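Local coordinates for protein Plm1 (Streptomyces sp. HK803, PDB 4HXY) that probably reduces the beta-keto group of a polyketide intermediate with NADPH, as the ketoreductase domain of the first module in phoslactomycin biosynthesis, at residues E10-L15 / R91-G96; C87-A92 / G109-G114. One frame throughout, in Å; residues are numbered along the deposited sequence.

Contact 1 of 2, residues E10-L15 / R91-G96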
ATOM      1  N   GLU A  10      -9.975   2.522   5.503  1.00  9.06           N
ATOM      2  CA  GLU A  10     -10.057   3.833   4.895  1.00  9.20           C
ATOM      3  C   GLU A  10     -11.518   4.221   4.674  1.00  9.69           C
ATOM      4  O   GLU A  10     -12.358   3.382   4.306  1.00  9.90           O
ATOM      5  CB  GLU A  10      -9.330   3.814   3.545  1.00 10.27           C
ATOM      6  CG  GLU A  10      -9.303   5.140   2.841  1.00 11.43           C
ATOM      7  CD  GLU A  10      -8.878   5.026   1.384  1.00 12.73           C
ATOM      8  OE1 GLU A  10      -7.731   5.386   1.080  1.00 13.20           O
ATOM      9  OE2 GLU A  10      -9.695   4.582   0.544  1.00 13.16           O
ATOM     10  N   THR A  11     -11.841   5.489   4.906  1.00  8.45           N
ATOM     11  CA  THR A  11     -13.117   6.046   4.493  1.00  8.85           C
ATOM     12  C   THR A  11     -12.889   7.514   4.108  1.00  8.97           C
ATOM     13  O   THR A  11     -11.775   8.023   4.228  1.00  9.09           O
ATOM     14  CB  THR A  11     -14.201   5.885   5.594  1.00  8.87           C
ATOM     15  OG1 THR A  11     -15.484   6.213   5.051  1.00 11.29           O
ATOM     16  CG2 THR A  11     -13.898   6.794   6.787  1.00  9.13           C
ATOM     17  N   TRP A  12     -13.922   8.182   3.606  1.00  8.82           N
ATOM     18  CA  TRP A  12     -13.801   9.537   3.087  1.00  9.72           C
ATOM     19  C   TRP A  12     -14.941  10.386   3.612  1.00 10.52           C
ATOM     20  O   TRP A  12     -16.091   9.912   3.699  1.00 12.14           O
ATOM     21  CB  TRP A  12     -13.774   9.552   1.555  1.00  8.58           C
ATOM     22  CG  TRP A  12     -12.567   8.868   1.017  1.00  8.68           C
ATOM     23  CD1 TRP A  12     -12.385   7.509   0.874  1.00  7.80           C
ATOM     24  CD2 TRP A  12     -11.346   9.476   0.584  1.00  7.27           C
ATOM     25  NE1 TRP A  12     -11.133   7.249   0.388  1.00  8.97           N
ATOM     26  CE2 TRP A  12     -10.473   8.432   0.199  1.00  6.71           C
ATOM     27  CE3 TRP A  12     -10.905  10.793   0.479  1.00  7.84           C
ATOM     28  CZ2 TRP A  12      -9.190   8.676  -0.289  1.00  8.99           C
ATOM     29  CZ3 TRP A  12      -9.632  11.036  -0.027  1.00  8.33           C
ATOM     30  CH2 TRP A  12      -8.791   9.973  -0.399  1.00  7.62           C
ATOM     31  N   ARG A  13     -14.593  11.600   4.020  1.00 10.99           N
ATOM     32  CA  ARG A  13     -15.534  12.591   4.545  1.00 12.32           C
ATOM     33  C   ARG A  13     -15.712  13.672   3.509  1.00 12.44           C
ATOM     34  O   ARG A  13     -14.735  14.305   3.079  1.00 11.13           O
ATOM     35  CB  ARG A  13     -14.977  13.196   5.829  1.00 13.00           C
ATOM     36  CG  ARG A  13     -15.602  14.507   6.302  1.00 14.76           C
ATOM     37  CD  ARG A  13     -17.041  14.335   6.729  1.00 17.45           C
ATOM     38  NE  ARG A  13     -17.649  15.613   7.104  1.00 19.23           N
ATOM     39  CZ  ARG A  13     -18.924  15.751   7.454  1.00 21.81           C
ATOM     40  NH1 ARG A  13     -19.712  14.684   7.502  1.00 21.88           N
ATOM     41  NH2 ARG A  13     -19.409  16.954   7.772  1.00 22.39           N
ATOM     42  N   GLN A  14     -16.959  13.918   3.123  1.00 13.71           N
ATOM     43  CA  GLN A  14     -17.236  14.999   2.192  1.00 15.46           C
ATOM     44  C   GLN A  14     -17.129  16.322   2.944  1.00 16.55           C
ATOM     45  O   GLN A  14     -17.802  16.510   3.967  1.00 16.47           O
ATOM     46  CB  GLN A  14     -18.627  14.820   1.580  1.00 15.97           C
ATOM     47  CG  GLN A  14     -18.837  15.684   0.351  1.00 18.61           C
ATOM     48  CD  GLN A  14     -20.234  15.563  -0.227  1.00 23.10           C
ATOM     49  OE1 GLN A  14     -20.994  14.669   0.134  1.00 26.05           O
ATOM     50  NE2 GLN A  14     -20.573  16.474  -1.132  1.00 26.77           N
ATOM     51  N   LEU A  15     -16.282  17.234   2.460  1.00 17.88           N
ATOM     52  CA  LEU A  15     -16.087  18.533   3.112  1.00 19.81           C
ATOM     53  C   LEU A  15     -17.170  19.487   2.634  1.00 22.00           C
ATOM     54  O   LEU A  15     -17.619  19.375   1.512  1.00 23.61           O
ATOM     55  CB  LEU A  15     -14.693  19.097   2.830  1.00 19.67           C
ATOM     56  CG  LEU A  15     -13.544  18.190   3.302  1.00 18.69           C
ATOM     57  CD1 LEU A  15     -12.189  18.792   3.011  1.00 19.96           C
ATOM     58  CD2 LEU A  15     -13.669  17.881   4.785  1.00 17.43           C
ATOM     59  N   ARG A  91      -6.981   8.528 -10.382  1.00 11.16           N
ATOM     60  CA  ARG A  91      -7.270   7.100 -10.235  1.00 12.09           C
ATOM     61  C   ARG A  91      -6.460   6.450  -9.094  1.00 11.69           C
ATOM     62  O   ARG A  91      -6.331   5.248  -9.065  1.00 12.50           O
ATOM     63  CB  ARG A  91      -7.036   6.333 -11.562  1.00 13.05           C
ATOM     64  CG  ARG A  91      -7.898   6.798 -12.760  1.00 16.59           C
ATOM     65  CD  ARG A  91      -7.405   6.203 -14.092  1.00 19.78           C
ATOM     66  NE  ARG A  91      -7.430   4.745 -14.091  1.00 24.23           N
ATOM     67  CZ  ARG A  91      -6.606   3.944 -14.769  1.00 27.37           C
ATOM     68  NH1 ARG A  91      -5.635   4.433 -15.535  1.00 26.85           N
ATOM     69  NH2 ARG A  91      -6.749   2.624 -14.663  1.00 29.47           N
ATOM     70  N   ALA A  92      -5.972   7.251  -8.142  1.00 10.66           N
ATOM     71  CA  ALA A  92      -5.042   6.753  -7.121  1.00 10.80           C
ATOM     72  C   ALA A  92      -5.766   6.197  -5.883  1.00 10.51           C
ATOM     73  O   ALA A  92      -5.207   5.373  -5.157  1.00 10.73           O
ATOM     74  CB  ALA A  92      -4.037   7.841  -6.731  1.00 10.81           C
ATOM     75  N   VAL A  93      -7.002   6.641  -5.678  1.00 10.45           N
ATOM     76  CA  VAL A  93      -7.824   6.304  -4.509  1.00 10.56           C
ATOM     77  C   VAL A  93      -9.263   6.002  -4.928  1.00 11.26           C
ATOM     78  O   VAL A  93      -9.742   6.487  -5.972  1.00 12.04           O
ATOM     79  CB  VAL A  93      -7.807   7.450  -3.441  1.00 10.76           C
ATOM     80  CG1 VAL A  93      -6.383   7.705  -2.942  1.00 10.72           C
ATOM     81  CG2 VAL A  93      -8.398   8.752  -3.975  1.00 10.54           C
ATOM     82  N   GLY A  94      -9.929   5.204  -4.100  1.00 12.21           N
ATOM     83  CA  GLY A  94     -11.330   4.830  -4.302  1.00 13.96           C
ATOM     84  C   GLY A  94     -12.123   5.499  -3.207  1.00 14.36           C
ATOM     85  O   GLY A  94     -12.079   5.069  -2.058  1.00 15.00           O
ATOM     86  N   VAL A  95     -12.834   6.569  -3.547  1.00 15.99           N
ATOM     87  CA  VAL A  95     -13.631   7.290  -2.550  1.00 17.17           C
ATOM     88  C   VAL A  95     -14.890   6.527  -2.109  1.00 19.87           C
ATOM     89  O   VAL A  95     -15.372   6.712  -0.991  1.00 20.92           O
ATOM     90  CB  VAL A  95     -14.000   8.691  -3.036  1.00 17.00           C
ATOM     91  CG1 VAL A  95     -14.913   9.365  -2.036  1.00 16.97           C
ATOM     92  CG2 VAL A  95     -12.732   9.513  -3.247  1.00 15.13           C
ATOM     93  N   GLY A  96     -15.390   5.654  -2.971  1.00 22.85           N
ATOM     94  CA  GLY A  96     -16.594   4.862  -2.687  1.00 25.30           C
ATOM     95  C   GLY A  96     -17.858   5.545  -3.182  1.00 27.63           C
ATOM     96  O   GLY A  96     -18.946   5.297  -2.653  1.00 28.80           O
TER
HETATM   97  O   HOH W   1      -8.544   4.149  -1.919  1.00 22.95           O
HETATM   98  O   HOH W   2     -15.929   6.425   1.634  1.00 37.28           O
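Strand 6-14 packs against the loop that follows strand 85-90, in the part of the ketoreductase that, as in related modular domains, forms a truncated Rossmann-like subdomain ahead of the NADPH-binding one. Trp12 carries most of the contact from the strand side. First along the loop, Val93 CB lies 3.7 Å from Trp12 CZ2, and its CG2, set between the backbone N and the carbonyl carbon, packs against CZ2 and CH2 on the benzo ring. At Gly94 the contact turns polar. Water 1 accepts from Gly94 N at 2.8 Å and donates to Glu10 OE2, also at 2.8 Å. The same OE2 takes the indole N-H of Trp12, two residues along the same strand: Trp12 NE1 to Glu10 OE2 is 3.0 Å, with an N-H...O angle of 158°. That hydrogen comes in from above the carboxylate, 79° out of its plane, while OE2 stays close to the indole plane. The Glu10 chain runs extended, CG anti to the backbone N (chi1 -178°), and its other oxygen, OE1, is in a salt bridge with Arg171 on strand 167-175. Val95 then crosses one face of the indole, with its CA 3.9 Å from the centroid of the five-membered ring in a CH-pi contact and CG2 above the middle of the ring system. Its CG1 reaches Trp12 CB at 3.8 Å. Asp100 grips the Val95 amide, and the carbonyl uses water 2, which donates to Val95 O at 2.7 Å and accepts a weak hydrogen bond from Trp12 N at 3.3 Å.

Contact 2 of 2, residues C87-A92 / G109-G114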
ATOM      1  N   CYS A  87       0.977  17.384  -4.465  1.00  7.42           N
ATOM      2  CA  CYS A  87       1.070  16.366  -5.506  1.00  7.33           C
ATOM      3  C   CYS A  87      -0.324  15.978  -5.975  1.00  7.73           C
ATOM      4  O   CYS A  87      -1.158  15.566  -5.154  1.00  7.58           O
ATOM      5  CB  CYS A  87       1.823  15.148  -4.978  1.00  6.94           C
ATOM      6  SG  CYS A  87       2.008  13.838  -6.215  1.00  9.03           S
ATOM      7  N   VAL A  88      -0.577  16.108  -7.280  1.00  7.25           N
ATOM      8  CA  VAL A  88      -1.865  15.689  -7.857  1.00  8.01           C
ATOM      9  C   VAL A  88      -1.733  14.381  -8.646  1.00  8.15           C
ATOM     10  O   VAL A  88      -0.759  14.162  -9.360  1.00  8.52           O
ATOM     11  CB  VAL A  88      -2.518  16.759  -8.760  1.00  8.91           C
ATOM     12  CG1 VAL A  88      -3.017  17.911  -7.923  1.00 10.54           C
ATOM     13  CG2 VAL A  88      -1.548  17.239  -9.860  1.00  8.36           C
ATOM     14  N   THR A  89      -2.715  13.518  -8.460  1.00  8.16           N
ATOM     15  CA  THR A  89      -2.789  12.219  -9.093  1.00  8.08           C
ATOM     16  C   THR A  89      -4.183  12.077  -9.700  1.00  8.48           C
ATOM     17  O   THR A  89      -5.018  12.962  -9.543  1.00  8.57           O
ATOM     18  CB  THR A  89      -2.614  11.101  -8.066  1.00  8.08           C
ATOM     19  OG1 THR A  89      -3.621  11.207  -7.041  1.00  6.71           O
ATOM     20  CG2 THR A  89      -1.242  11.203  -7.421  1.00  7.77           C
ATOM     21  N   SER A  90      -4.391  10.988 -10.428  1.00  8.98           N
ATOM     22  CA  SER A  90      -5.717  10.547 -10.865  1.00 10.28           C
ATOM     23  C   SER A  90      -5.801   9.018 -10.764  1.00 10.68           C
ATOM     24  O   SER A  90      -4.801   8.308 -10.958  1.00 10.57           O
ATOM     25  CB  SER A  90      -6.005  11.023 -12.302  1.00 10.82           C
ATOM     26  OG  SER A  90      -5.126  10.382 -13.192  1.00 13.69           O
ATOM     27  N   ARG A  91      -6.981   8.528 -10.382  1.00 11.16           N
ATOM     28  CA  ARG A  91      -7.270   7.100 -10.235  1.00 12.09           C
ATOM     29  C   ARG A  91      -6.460   6.450  -9.094  1.00 11.69           C
ATOM     30  O   ARG A  91      -6.331   5.248  -9.065  1.00 12.50           O
ATOM     31  CB  ARG A  91      -7.036   6.333 -11.562  1.00 13.05           C
ATOM     32  CG  ARG A  91      -7.898   6.798 -12.760  1.00 16.59           C
ATOM     33  CD  ARG A  91      -7.405   6.203 -14.092  1.00 19.78           C
ATOM     34  NE  ARG A  91      -7.430   4.745 -14.091  1.00 24.23           N
ATOM     35  CZ  ARG A  91      -6.606   3.944 -14.769  1.00 27.37           C
ATOM     36  NH1 ARG A  91      -5.635   4.433 -15.535  1.00 26.85           N
ATOM     37  NH2 ARG A  91      -6.749   2.624 -14.663  1.00 29.47           N
ATOM     38  N   ALA A  92      -5.972   7.251  -8.142  1.00 10.66           N
ATOM     39  CA  ALA A  92      -5.042   6.753  -7.121  1.00 10.80           C
ATOM     40  C   ALA A  92      -5.766   6.197  -5.883  1.00 10.51           C
ATOM     41  O   ALA A  92      -5.207   5.373  -5.157  1.00 10.73           O
ATOM     42  CB  ALA A  92      -4.037   7.841  -6.731  1.00 10.81           C
ATOM     43  N   GLY A 109       0.665   4.073  -5.541  1.00  4.80           N
ATOM     44  CA  GLY A 109       2.001   4.139  -4.951  1.00  5.22           C
ATOM     45  C   GLY A 109       2.464   5.549  -4.618  1.00  5.22           C
ATOM     46  O   GLY A 109       3.214   5.764  -3.668  1.00  4.75           O
ATOM     47  N   VAL A 110       2.013   6.511  -5.412  1.00  4.61           N
ATOM     48  CA  VAL A 110       2.292   7.925  -5.163  1.00  5.11           C
ATOM     49  C   VAL A 110       1.806   8.312  -3.766  1.00  4.37           C
ATOM     50  O   VAL A 110       2.488   9.033  -3.028  1.00  4.91           O
ATOM     51  CB  VAL A 110       1.599   8.821  -6.184  1.00  5.17           C
ATOM     52  CG1 VAL A 110       1.842  10.261  -5.845  1.00  5.51           C
ATOM     53  CG2 VAL A 110       2.142   8.575  -7.638  1.00  4.84           C
ATOM     54  N   TRP A 111       0.603   7.851  -3.415  1.00  4.61           N
ATOM     55  CA  TRP A 111       0.009   8.157  -2.107  1.00  5.02           C
ATOM     56  C   TRP A 111       0.770   7.472  -0.967  1.00  5.04           C
ATOM     57  O   TRP A 111       0.965   8.054   0.110  1.00  5.40           O
ATOM     58  CB  TRP A 111      -1.482   7.781  -2.095  1.00  4.85           C
ATOM     59  CG  TRP A 111      -2.290   8.812  -2.768  1.00  6.27           C
ATOM     60  CD1 TRP A 111      -2.188   9.216  -4.071  1.00  5.77           C
ATOM     61  CD2 TRP A 111      -3.299   9.629  -2.179  1.00  4.72           C
ATOM     62  NE1 TRP A 111      -3.071  10.213  -4.327  1.00  7.58           N
ATOM     63  CE2 TRP A 111      -3.784  10.480  -3.188  1.00  4.66           C
ATOM     64  CE3 TRP A 111      -3.886   9.687  -0.906  1.00  6.46           C
ATOM     65  CZ2 TRP A 111      -4.789  11.398  -2.963  1.00  5.42           C
ATOM     66  CZ3 TRP A 111      -4.876  10.626  -0.696  1.00  5.97           C
ATOM     67  CH2 TRP A 111      -5.345  11.428  -1.722  1.00  5.86           C
ATOM     68  N   GLY A 112       1.226   6.246  -1.191  1.00  4.83           N
ATOM     69  CA  GLY A 112       2.021   5.557  -0.174  1.00  4.38           C
ATOM     70  C   GLY A 112       3.272   6.343   0.146  1.00  4.09           C
ATOM     71  O   GLY A 112       3.593   6.569   1.305  1.00  5.00           O
ATOM     72  N   LEU A 113       3.978   6.779  -0.896  1.00  4.40           N
ATOM     73  CA  LEU A 113       5.189   7.550  -0.722  1.00  4.80           C
ATOM     74  C   LEU A 113       4.924   8.947  -0.165  1.00  4.43           C
ATOM     75  O   LEU A 113       5.649   9.423   0.705  1.00  5.72           O
ATOM     76  CB  LEU A 113       5.948   7.642  -2.052  1.00  4.65           C
ATOM     77  CG  LEU A 113       7.345   8.222  -1.899  1.00  7.58           C
ATOM     78  CD1 LEU A 113       8.325   7.414  -2.791  1.00 12.27           C
ATOM     79  CD2 LEU A 113       7.347   9.694  -2.222  1.00  9.83           C
ATOM     80  N   GLY A 114       3.882   9.597  -0.665  1.00  4.75           N
ATOM     81  CA  GLY A 114       3.534  10.951  -0.263  1.00  4.56           C
ATOM     82  C   GLY A 114       3.236  11.075   1.219  1.00  4.28           C
ATOM     83  O   GLY A 114       3.646  12.026   1.864  1.00  5.02           O
TER
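Cys87, on a central strand, turns its SG toward the helix and sets it 3.6 Å from Val110 CG1. Two residues on, Thr89 points the same way and divides its branches. CG2 meets Val110 tip to tip, 3.6 Å from CG1, the methyl that also touches Cys87. OG1, placed by a chi1 of 58° between the backbone N and the carbonyl carbon, receives the indole N-H: Trp111 NE1 to Thr89 OG1 is 2.9 Å, nearly straight at 167° and in the ring plane. OG1 also bonds to Asp130 OD1, consistent with the hydroxyl donating to that carboxylate while it accepts from the indole. Strand 85-90 and helix 105-120 are the first two elements of a beta-alpha-beta unit completed by strand 125-131, which carries Asp130; the strand and helix segments run nearly antiparallel, at 154°, their axes 9.7 Å apart. A phenylalanine in place of Trp111 would have no N-H to offer Thr89, and would probably cost the strand and helix the one hydrogen bond that joins these two segments. Beyond the strand the chain turns, and Asp130 OD1 also accepts from the amide of Ala92, whose CB rests 3.5 Å from Trp111 CD1.

Both contacts are buried, and the chain leads directly from one to the other: Arg91 and Ala92 close the strand-side segment of contact 2 and open the loop of contact 1. Contact 2 lies nearer the centre of the chain, inside a beta-alpha-beta unit, with one direct indole-to-hydroxyl bond beside apolar packing. Contact 1 ties residues far apart in sequence, an N-terminal strand to a loop, and bridges them with two waters while its indole bonds within its own strand. The two tryptophans meet, Trp12 CH2 4.0 Å from Trp111 CH2, and Val93 CG1 packs 3.7 Å from Trp111 CD2.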